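Local coordinates for GAF domain/HD domain protein (Geobacter sulfurreducens, PDB 3EEA) that is of unknown function as an isolated GAF domain, though the full-length GAF/HD protein it comes from may have phosphatase activity, at residues R26-T31 against T140-D145; D20-L25 against I34-F39. All blocks are in the same frame, centred on the assembly; numbering follows the deposited sequence.

Contact 1: residues R26-T31 against T140-D145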
ATOM      1  N   ARG A  26       4.103   9.162   0.978  1.00 16.85           N
ATOM      2  CA  ARG A  26       4.713  10.216   1.827  1.00 19.78           C
ATOM      3  C   ARG A  26       4.922   9.791   3.293  1.00 19.77           C
ATOM      4  O   ARG A  26       5.842  10.283   3.983  1.00 20.71           O
ATOM      5  CB  ARG A  26       3.957  11.529   1.721  1.00 20.69           C
ATOM      6  CG  ARG A  26       4.337  12.210   0.416  1.00 27.35           C
ATOM      7  CD  ARG A  26       3.702  13.563   0.173  1.00 33.32           C
ATOM      8  NE  ARG A  26       4.092  14.631   1.103  1.00 38.12           N
ATOM      9  CZ  ARG A  26       5.216  15.348   1.042  1.00 40.51           C
ATOM     10  NH1 ARG A  26       6.131  15.125   0.119  1.00 43.56           N
ATOM     11  NH2 ARG A  26       5.435  16.298   1.931  1.00 42.69           N
ATOM     12  N   LYS A  27       4.031   8.954   3.784  1.00 18.91           N
ATOM     13  CA  LYS A  27       4.133   8.399   5.131  1.00 19.55           C
ATOM     14  C   LYS A  27       5.197   7.314   5.257  1.00 19.01           C
ATOM     15  O   LYS A  27       5.765   7.101   6.358  1.00 18.13           O
ATOM     16  CB  LYS A  27       2.799   7.854   5.551  1.00 18.91           C
ATOM     17  CG  LYS A  27       1.776   8.937   5.830  1.00 22.83           C
ATOM     18  CD  LYS A  27       0.576   8.281   6.417  1.00 28.36           C
ATOM     19  CE  LYS A  27      -0.568   9.228   6.496  1.00 32.09           C
ATOM     20  NZ  LYS A  27      -1.647   8.468   7.160  1.00 36.53           N
ATOM     21  N   LEU A  28       5.484   6.617   4.164  1.00 17.39           N
ATOM     22  CA  LEU A  28       6.448   5.516   4.223  1.00 18.23           C
ATOM     23  C   LEU A  28       7.875   5.915   3.858  1.00 18.35           C
ATOM     24  O   LEU A  28       8.815   5.243   4.251  1.00 20.26           O
ATOM     25  CB  LEU A  28       6.006   4.392   3.258  1.00 16.22           C
ATOM     26  CG  LEU A  28       4.774   3.642   3.754  1.00 18.09           C
ATOM     27  CD1 LEU A  28       4.296   2.655   2.722  1.00 16.88           C
ATOM     28  CD2 LEU A  28       5.079   3.004   5.155  1.00 20.68           C
ATOM     29  N   VAL A  29       8.025   6.965   3.051  1.00 16.90           N
ATOM     30  CA  VAL A  29       9.330   7.352   2.519  1.00 17.65           C
ATOM     31  C   VAL A  29       9.425   8.847   2.651  1.00 18.43           C
ATOM     32  O   VAL A  29       8.535   9.559   2.225  1.00 16.88           O
ATOM     33  CB  VAL A  29       9.489   6.926   1.026  1.00 19.73           C
ATOM     34  CG1 VAL A  29      10.868   7.385   0.456  1.00 17.04           C
ATOM     35  CG2 VAL A  29       9.327   5.390   0.827  1.00 20.29           C
ATOM     36  N   LYS A  30      10.490   9.341   3.283  1.00 19.69           N
ATOM     37  CA  LYS A  30      10.694  10.803   3.431  1.00 20.52           C
ATOM     38  C   LYS A  30      10.902  11.431   2.046  1.00 20.52           C
ATOM     39  O   LYS A  30      11.785  11.026   1.272  1.00 19.25           O
ATOM     40  CB  LYS A  30      11.891  11.102   4.355  1.00 21.68           C
ATOM     41  CG  LYS A  30      11.607  10.675   5.784  1.00 24.98           C
ATOM     42  CD  LYS A  30      12.779  10.924   6.768  1.00 31.57           C
ATOM     43  CE  LYS A  30      12.413  10.488   8.215  1.00 33.52           C
ATOM     44  NZ  LYS A  30      13.555  10.702   9.180  1.00 36.12           N
ATOM     45  N   THR A  31      10.063  12.410   1.721  1.00 20.17           N
ATOM     46  CA  THR A  31      10.109  13.054   0.416  1.00 20.88           C
ATOM     47  C   THR A  31       9.719  14.528   0.551  1.00 21.10           C
ATOM     48  O   THR A  31       8.952  14.897   1.467  1.00 22.33           O
ATOM     49  CB  THR A  31       9.070  12.373  -0.561  1.00 22.41           C
ATOM     50  OG1 THR A  31       7.730  12.711  -0.159  1.00 28.40           O
ATOM     51  CG2 THR A  31       9.185  10.897  -0.535  1.00 25.21           C
ATOM     52  N   THR A 140      13.211   2.399  -2.677  1.00 15.10           N
ATOM     53  CA  THR A 140      12.742   2.241  -4.033  1.00 15.52           C
ATOM     54  C   THR A 140      11.894   0.953  -4.190  1.00 14.61           C
ATOM     55  O   THR A 140      10.939   0.923  -4.973  1.00 14.37           O
ATOM     56  CB  THR A 140      13.916   2.340  -5.056  1.00 16.50           C
ATOM     57  OG1 THR A 140      14.542   3.627  -4.860  1.00 18.56           O
ATOM     58  CG2 THR A 140      13.406   2.260  -6.469  1.00 17.62           C
ATOM     59  N   ALA A 141      12.266  -0.108  -3.508  1.00 14.75           N
ATOM     60  CA  ALA A 141      11.522  -1.371  -3.587  1.00 15.37           C
ATOM     61  C   ALA A 141      10.068  -1.167  -3.120  1.00 16.20           C
ATOM     62  O   ALA A 141       9.142  -1.625  -3.782  1.00 17.08           O
ATOM     63  CB  ALA A 141      12.181  -2.439  -2.753  1.00 14.97           C
ATOM     64  N   ILE A 142       9.921  -0.487  -1.987  1.00 14.93           N
ATOM     65  CA  ILE A 142       8.600  -0.130  -1.431  1.00 15.79           C
ATOM     66  C   ILE A 142       7.787   0.719  -2.401  1.00 14.44           C
ATOM     67  O   ILE A 142       6.616   0.414  -2.671  1.00 14.09           O
ATOM     68  CB  ILE A 142       8.747   0.603  -0.093  1.00 15.38           C
ATOM     69  CG1 ILE A 142       9.390  -0.362   0.932  1.00 18.53           C
ATOM     70  CG2 ILE A 142       7.329   1.103   0.351  1.00 16.98           C
ATOM     71  CD1 ILE A 142       9.835   0.252   2.214  1.00 20.46           C
ATOM     72  N   ILE A 143       8.404   1.784  -2.899  1.00 13.60           N
ATOM     73  CA  ILE A 143       7.797   2.664  -3.863  1.00 14.45           C
ATOM     74  C   ILE A 143       7.309   1.900  -5.110  1.00 14.12           C
ATOM     75  O   ILE A 143       6.150   2.034  -5.503  1.00 14.23           O
ATOM     76  CB  ILE A 143       8.743   3.836  -4.247  1.00 13.87           C
ATOM     77  CG1 ILE A 143       8.956   4.770  -3.003  1.00 14.39           C
ATOM     78  CG2 ILE A 143       8.163   4.636  -5.377  1.00 14.86           C
ATOM     79  CD1 ILE A 143      10.173   5.696  -3.116  1.00 15.49           C
ATOM     80  N   ARG A 144       8.207   1.116  -5.706  1.00 13.15           N
ATOM     81  CA  ARG A 144       7.850   0.368  -6.905  1.00 13.50           C
ATOM     82  C   ARG A 144       6.660  -0.589  -6.664  1.00 13.67           C
ATOM     83  O   ARG A 144       5.738  -0.719  -7.501  1.00 14.60           O
ATOM     84  CB  ARG A 144       9.089  -0.424  -7.401  1.00 13.88           C
ATOM     85  CG  ARG A 144      10.084   0.496  -8.000  1.00 15.21           C
ATOM     86  CD  ARG A 144      11.396  -0.225  -8.378  1.00 15.67           C
ATOM     87  NE  ARG A 144      11.093  -1.280  -9.339  1.00 17.70           N
ATOM     88  CZ  ARG A 144      11.985  -2.177  -9.771  1.00 17.16           C
ATOM     89  NH1 ARG A 144      13.212  -2.204  -9.289  1.00 18.68           N
ATOM     90  NH2 ARG A 144      11.601  -3.047 -10.668  1.00 18.65           N
ATOM     91  N   ASP A 145       6.670  -1.250  -5.513  1.00 13.55           N
ATOM     92  CA  ASP A 145       5.569  -2.153  -5.144  1.00 15.20           C
ATOM     93  C   ASP A 145       4.237  -1.421  -5.070  1.00 14.80           C
ATOM     94  O   ASP A 145       3.229  -1.835  -5.703  1.00 14.61           O
ATOM     95  CB  ASP A 145       5.878  -2.812  -3.815  1.00 15.55           C
ATOM     96  CG  ASP A 145       6.888  -3.951  -3.933  1.00 24.04           C
ATOM     97  OD1 ASP A 145       6.974  -4.574  -4.993  1.00 31.94           O
ATOM     98  OD2 ASP A 145       7.508  -4.282  -2.883  1.00 31.00           O
TER

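Contact 2: residues D20-L25 against I34-F39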
ATOM      1  N   ASP A  20      -4.801   8.443  -2.335  1.00 17.05           N
ATOM      2  CA  ASP A  20      -4.461   7.493  -1.284  1.00 18.11           C
ATOM      3  C   ASP A  20      -3.010   7.003  -1.488  1.00 15.73           C
ATOM      4  O   ASP A  20      -2.254   6.896  -0.499  1.00 15.51           O
ATOM      5  CB  ASP A  20      -5.408   6.301  -1.265  1.00 19.64           C
ATOM      6  CG  ASP A  20      -6.794   6.638  -0.752  1.00 26.64           C
ATOM      7  OD1 ASP A  20      -6.984   7.697  -0.086  1.00 32.40           O
ATOM      8  OD2 ASP A  20      -7.721   5.812  -1.041  1.00 34.38           O
ATOM      9  N   LEU A  21      -2.646   6.692  -2.735  1.00 14.66           N
ATOM     10  CA  LEU A  21      -1.244   6.277  -3.071  1.00 14.32           C
ATOM     11  C   LEU A  21      -0.248   7.339  -2.613  1.00 13.74           C
ATOM     12  O   LEU A  21       0.744   7.018  -1.932  1.00 14.74           O
ATOM     13  CB  LEU A  21      -1.070   6.019  -4.539  1.00 15.26           C
ATOM     14  CG  LEU A  21       0.383   5.803  -5.006  1.00 16.94           C
ATOM     15  CD1 LEU A  21       0.961   4.505  -4.382  1.00 16.98           C
ATOM     16  CD2 LEU A  21       0.505   5.742  -6.517  1.00 18.06           C
ATOM     17  N   SER A  22      -0.487   8.598  -2.987  1.00 14.79           N
ATOM     18  CA  SER A  22       0.417   9.698  -2.624  1.00 14.72           C
ATOM     19  C   SER A  22       0.573   9.872  -1.130  1.00 15.26           C
ATOM     20  O   SER A  22       1.715   9.989  -0.606  1.00 14.44           O
ATOM     21  CB  SER A  22      -0.009  11.002  -3.319  1.00 15.67           C
ATOM     22  OG  SER A  22      -0.054  10.783  -4.739  1.00 18.88           O
ATOM     23  N   ARG A  23      -0.533   9.798  -0.403  1.00 15.55           N
ATOM     24  CA  ARG A  23      -0.471   9.922   1.054  1.00 16.78           C
ATOM     25  C   ARG A  23       0.385   8.795   1.677  1.00 16.11           C
ATOM     26  O   ARG A  23       1.246   9.035   2.584  1.00 16.16           O
ATOM     27  CB  ARG A  23      -1.901   9.882   1.588  1.00 16.83           C
ATOM     28  CG  ARG A  23      -2.048   9.757   3.026  1.00 22.97           C
ATOM     29  CD  ARG A  23      -3.531   9.837   3.322  1.00 29.98           C
ATOM     30  NE  ARG A  23      -3.863   8.985   4.441  1.00 37.42           N
ATOM     31  CZ  ARG A  23      -3.664   9.332   5.697  1.00 41.29           C
ATOM     32  NH1 ARG A  23      -3.153  10.532   5.969  1.00 44.06           N
ATOM     33  NH2 ARG A  23      -3.992   8.489   6.682  1.00 43.45           N
ATOM     34  N   LEU A  24       0.123   7.567   1.250  1.00 15.06           N
ATOM     35  CA  LEU A  24       0.838   6.411   1.801  1.00 16.30           C
ATOM     36  C   LEU A  24       2.336   6.473   1.492  1.00 15.76           C
ATOM     37  O   LEU A  24       3.154   6.218   2.387  1.00 15.92           O
ATOM     38  CB  LEU A  24       0.258   5.109   1.276  1.00 16.17           C
ATOM     39  CG  LEU A  24       0.767   3.841   1.931  1.00 18.51           C
ATOM     40  CD1 LEU A  24       0.548   3.909   3.443  1.00 16.12           C
ATOM     41  CD2 LEU A  24       0.106   2.629   1.285  1.00 19.49           C
ATOM     42  N   LEU A  25       2.694   6.814   0.250  1.00 15.81           N
ATOM     43  CA  LEU A  25       4.108   6.973  -0.113  1.00 17.23           C
ATOM     44  C   LEU A  25       4.759   8.018   0.793  1.00 17.72           C
ATOM     45  O   LEU A  25       5.860   7.748   1.310  1.00 16.09           O
ATOM     46  CB  LEU A  25       4.319   7.364  -1.553  1.00 17.26           C
ATOM     47  CG  LEU A  25       3.949   6.269  -2.538  1.00 17.62           C
ATOM     48  CD1 LEU A  25       3.876   6.930  -3.938  1.00 17.50           C
ATOM     49  CD2 LEU A  25       4.943   5.082  -2.450  1.00 19.83           C
ATOM     50  N   ILE A  34       5.734  14.741  -4.353  1.00 15.39           N
ATOM     51  CA  ILE A  34       5.325  13.677  -5.269  1.00 16.17           C
ATOM     52  C   ILE A  34       4.437  14.275  -6.351  1.00 15.97           C
ATOM     53  O   ILE A  34       3.570  15.110  -6.066  1.00 17.52           O
ATOM     54  CB  ILE A  34       4.521  12.549  -4.543  1.00 16.88           C
ATOM     55  CG1 ILE A  34       5.306  12.093  -3.320  1.00 20.77           C
ATOM     56  CG2 ILE A  34       4.169  11.418  -5.539  1.00 15.80           C
ATOM     57  CD1 ILE A  34       4.712  10.893  -2.510  1.00 27.64           C
ATOM     58  N   ALA A  35       4.714  13.922  -7.599  1.00 15.53           N
ATOM     59  CA  ALA A  35       3.978  14.414  -8.739  1.00 15.05           C
ATOM     60  C   ALA A  35       3.560  13.222  -9.613  1.00 15.28           C
ATOM     61  O   ALA A  35       4.432  12.479 -10.076  1.00 16.71           O
ATOM     62  CB  ALA A  35       4.840  15.393  -9.538  1.00 15.09           C
ATOM     63  N   VAL A  36       2.253  13.044  -9.834  1.00 13.47           N
ATOM     64  CA  VAL A  36       1.730  11.909 -10.544  1.00 13.89           C
ATOM     65  C   VAL A  36       1.143  12.375 -11.849  1.00 14.05           C
ATOM     66  O   VAL A  36       0.416  13.369 -11.869  1.00 15.22           O
ATOM     67  CB  VAL A  36       0.618  11.143  -9.717  1.00 13.84           C
ATOM     68  CG1 VAL A  36       0.125   9.907 -10.542  1.00 15.18           C
ATOM     69  CG2 VAL A  36       1.145  10.807  -8.330  1.00 15.17           C
ATOM     70  N   TYR A  37       1.457  11.648 -12.914  1.00 13.34           N
ATOM     71  CA  TYR A  37       0.971  11.896 -14.258  1.00 14.76           C
ATOM     72  C   TYR A  37       0.368  10.645 -14.889  1.00 16.51           C
ATOM     73  O   TYR A  37       0.807   9.506 -14.607  1.00 15.92           O
ATOM     74  CB  TYR A  37       2.142  12.261 -15.149  1.00 14.02           C
ATOM     75  CG  TYR A  37       2.803  13.575 -14.821  1.00 14.90           C
ATOM     76  CD1 TYR A  37       2.577  14.729 -15.607  1.00 14.37           C
ATOM     77  CD2 TYR A  37       3.652  13.684 -13.727  1.00 14.43           C
ATOM     78  CE1 TYR A  37       3.176  15.935 -15.277  1.00 13.83           C
ATOM     79  CE2 TYR A  37       4.291  14.880 -13.438  1.00 14.75           C
ATOM     80  CZ  TYR A  37       4.045  15.992 -14.200  1.00 14.67           C
ATOM     81  OH  TYR A  37       4.663  17.160 -13.862  1.00 18.08           O
ATOM     82  N   PHE A  38      -0.601  10.837 -15.787  1.00 17.51           N
ATOM     83  CA  PHE A  38      -1.087   9.737 -16.587  1.00 17.81           C
ATOM     84  C   PHE A  38      -0.591   9.841 -18.015  1.00 19.76           C
ATOM     85  O   PHE A  38      -0.417  10.946 -18.533  1.00 19.29           O
ATOM     86  CB  PHE A  38      -2.600   9.699 -16.558  1.00 17.56           C
ATOM     87  CG  PHE A  38      -3.176   9.251 -15.253  1.00 20.05           C
ATOM     88  CD1 PHE A  38      -2.718   8.087 -14.635  1.00 23.48           C
ATOM     89  CD2 PHE A  38      -4.194   9.959 -14.657  1.00 22.50           C
ATOM     90  CE1 PHE A  38      -3.258   7.673 -13.438  1.00 25.84           C
ATOM     91  CE2 PHE A  38      -4.763   9.539 -13.444  1.00 25.28           C
ATOM     92  CZ  PHE A  38      -4.297   8.403 -12.838  1.00 25.02           C
ATOM     93  N   PHE A  39      -0.381   8.698 -18.650  1.00 21.97           N
ATOM     94  CA  PHE A  39       0.071   8.685 -20.043  1.00 25.14           C
ATOM     95  C   PHE A  39      -1.157   8.732 -20.939  1.00 28.29           C
ATOM     96  O   PHE A  39      -2.055   7.890 -20.800  1.00 29.23           O
ATOM     97  CB  PHE A  39       0.882   7.460 -20.360  1.00 25.33           C
ATOM     98  CG  PHE A  39       1.567   7.529 -21.715  1.00 28.87           C
ATOM     99  CD1 PHE A  39       2.506   8.492 -21.976  1.00 29.43           C
ATOM    100  CD2 PHE A  39       1.254   6.620 -22.707  1.00 32.71           C
ATOM    101  CE1 PHE A  39       3.159   8.550 -23.213  1.00 30.90           C
ATOM    102  CE2 PHE A  39       1.889   6.681 -23.951  1.00 34.30           C
ATOM    103  CZ  PHE A  39       2.847   7.656 -24.188  1.00 31.42           C
TER

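Contact 1: residues R26-T31 against T140-D145
Val29 and Ile143 meet as two branched aliphatic side chains that cross at about a right angle, a simple case of how a helix end can be seated against a neighbouring helix without a polar bond. Both gamma methyls of Val29 face the partner: CG2 lies 3.9 Å from Ile143 CG1, and CG1 lies 4.0 Å from Ile143 CD1. The valine fork therefore straddles the outer part of the isoleucine chain rather than touching it at one point. Ile143 leaves helix 137-158 obliquely, but with CG1 placed anti to its carbonyl carbon (chi1 -67°) and CD1 continuing in an extended chain (chi2 162°), its longer branch swings round to the valine.

One residue earlier, Leu28 repeats the crossed arrangement with less contact. Its CD1 approaches the short branch of Ile142, at 4.2 Å from CG2. The backbones are about equally far apart at the two pairs, Leu28 CA lying 8.3 Å from Ile142 CA.

The two pairs differ in their surroundings. Val29 and Ile143 are buried, with Met126, Leu110 and Val112 of the sheet beneath the isoleucine. Leu28, by contrast, lies partly exposed and packs on Leu28 of the second subunit, while the preceding Lys27 reaches across the same subunit boundary to a salt bridge with Asp145 of the second subunit. Val29 is also where the chain leaves helical geometry, so the contact marks the end of helix 14-28. Such apolar pairing of the N- and C-terminal helices on one face of an antiparallel sheet is in keeping with the GAF fold.

Contact 2: residues D20-L25 against I34-F39
Ile34 meets Leu25 and Ser22 of the helix through the end of its longer branch, an example of a strand residue packing against a helical turn. Its CB projects from the strand toward residues 20-25, and there the side chain divides. The short branch, CG2, passes 4.3 Å from Ser22 OG. The long branch runs through CG1, which is anti to the carbonyl carbon (chi1 -51°), and then stays extended (chi2 -176°), carrying CD1 to the helix surface. There the methyl sits 3.7 Å from Ser22 O and equally close to Leu25 CB, touching the backbone of one residue and the base of the side chain of another.

Two residues along the strand, Val36 CG2 comes within 3.8 Å of Ser22 OG. That hydroxyl is buried among methyl groups, yet its polar need is met by a hydrogen bond to Ile18 O, one turn back in its own helix.

The helix and strand segments run nearly antiparallel, at 153°, with axes 9.7 Å apart. Strand 33-39 lies between strands 46-52 and 119-129, helix 14-28 covers Ile34 and Val36, and helix 137-158 lies alongside, against Leu21 and Leu24.

In the fold
Both contacts use helix 14-28, and their centres lie 11 Å apart. Contact 2 lays its middle turns on strand 33-39, whereas contact 1 joins its end to helix 137-158. Their segments alternate along the chain: 20-25, 26-31, 34-39 and finally 140-145, so the last helix returns to the first across most of the domain. The two also touch directly, Arg26 packing on Ile34 and Leu25 on Ile143. Together they join the first and last helices of the domain to each other and the first helix to the sheet. Tyr37 of the same strand lines the pocket that holds the polyether ligand, while the helices also meet the second subunit.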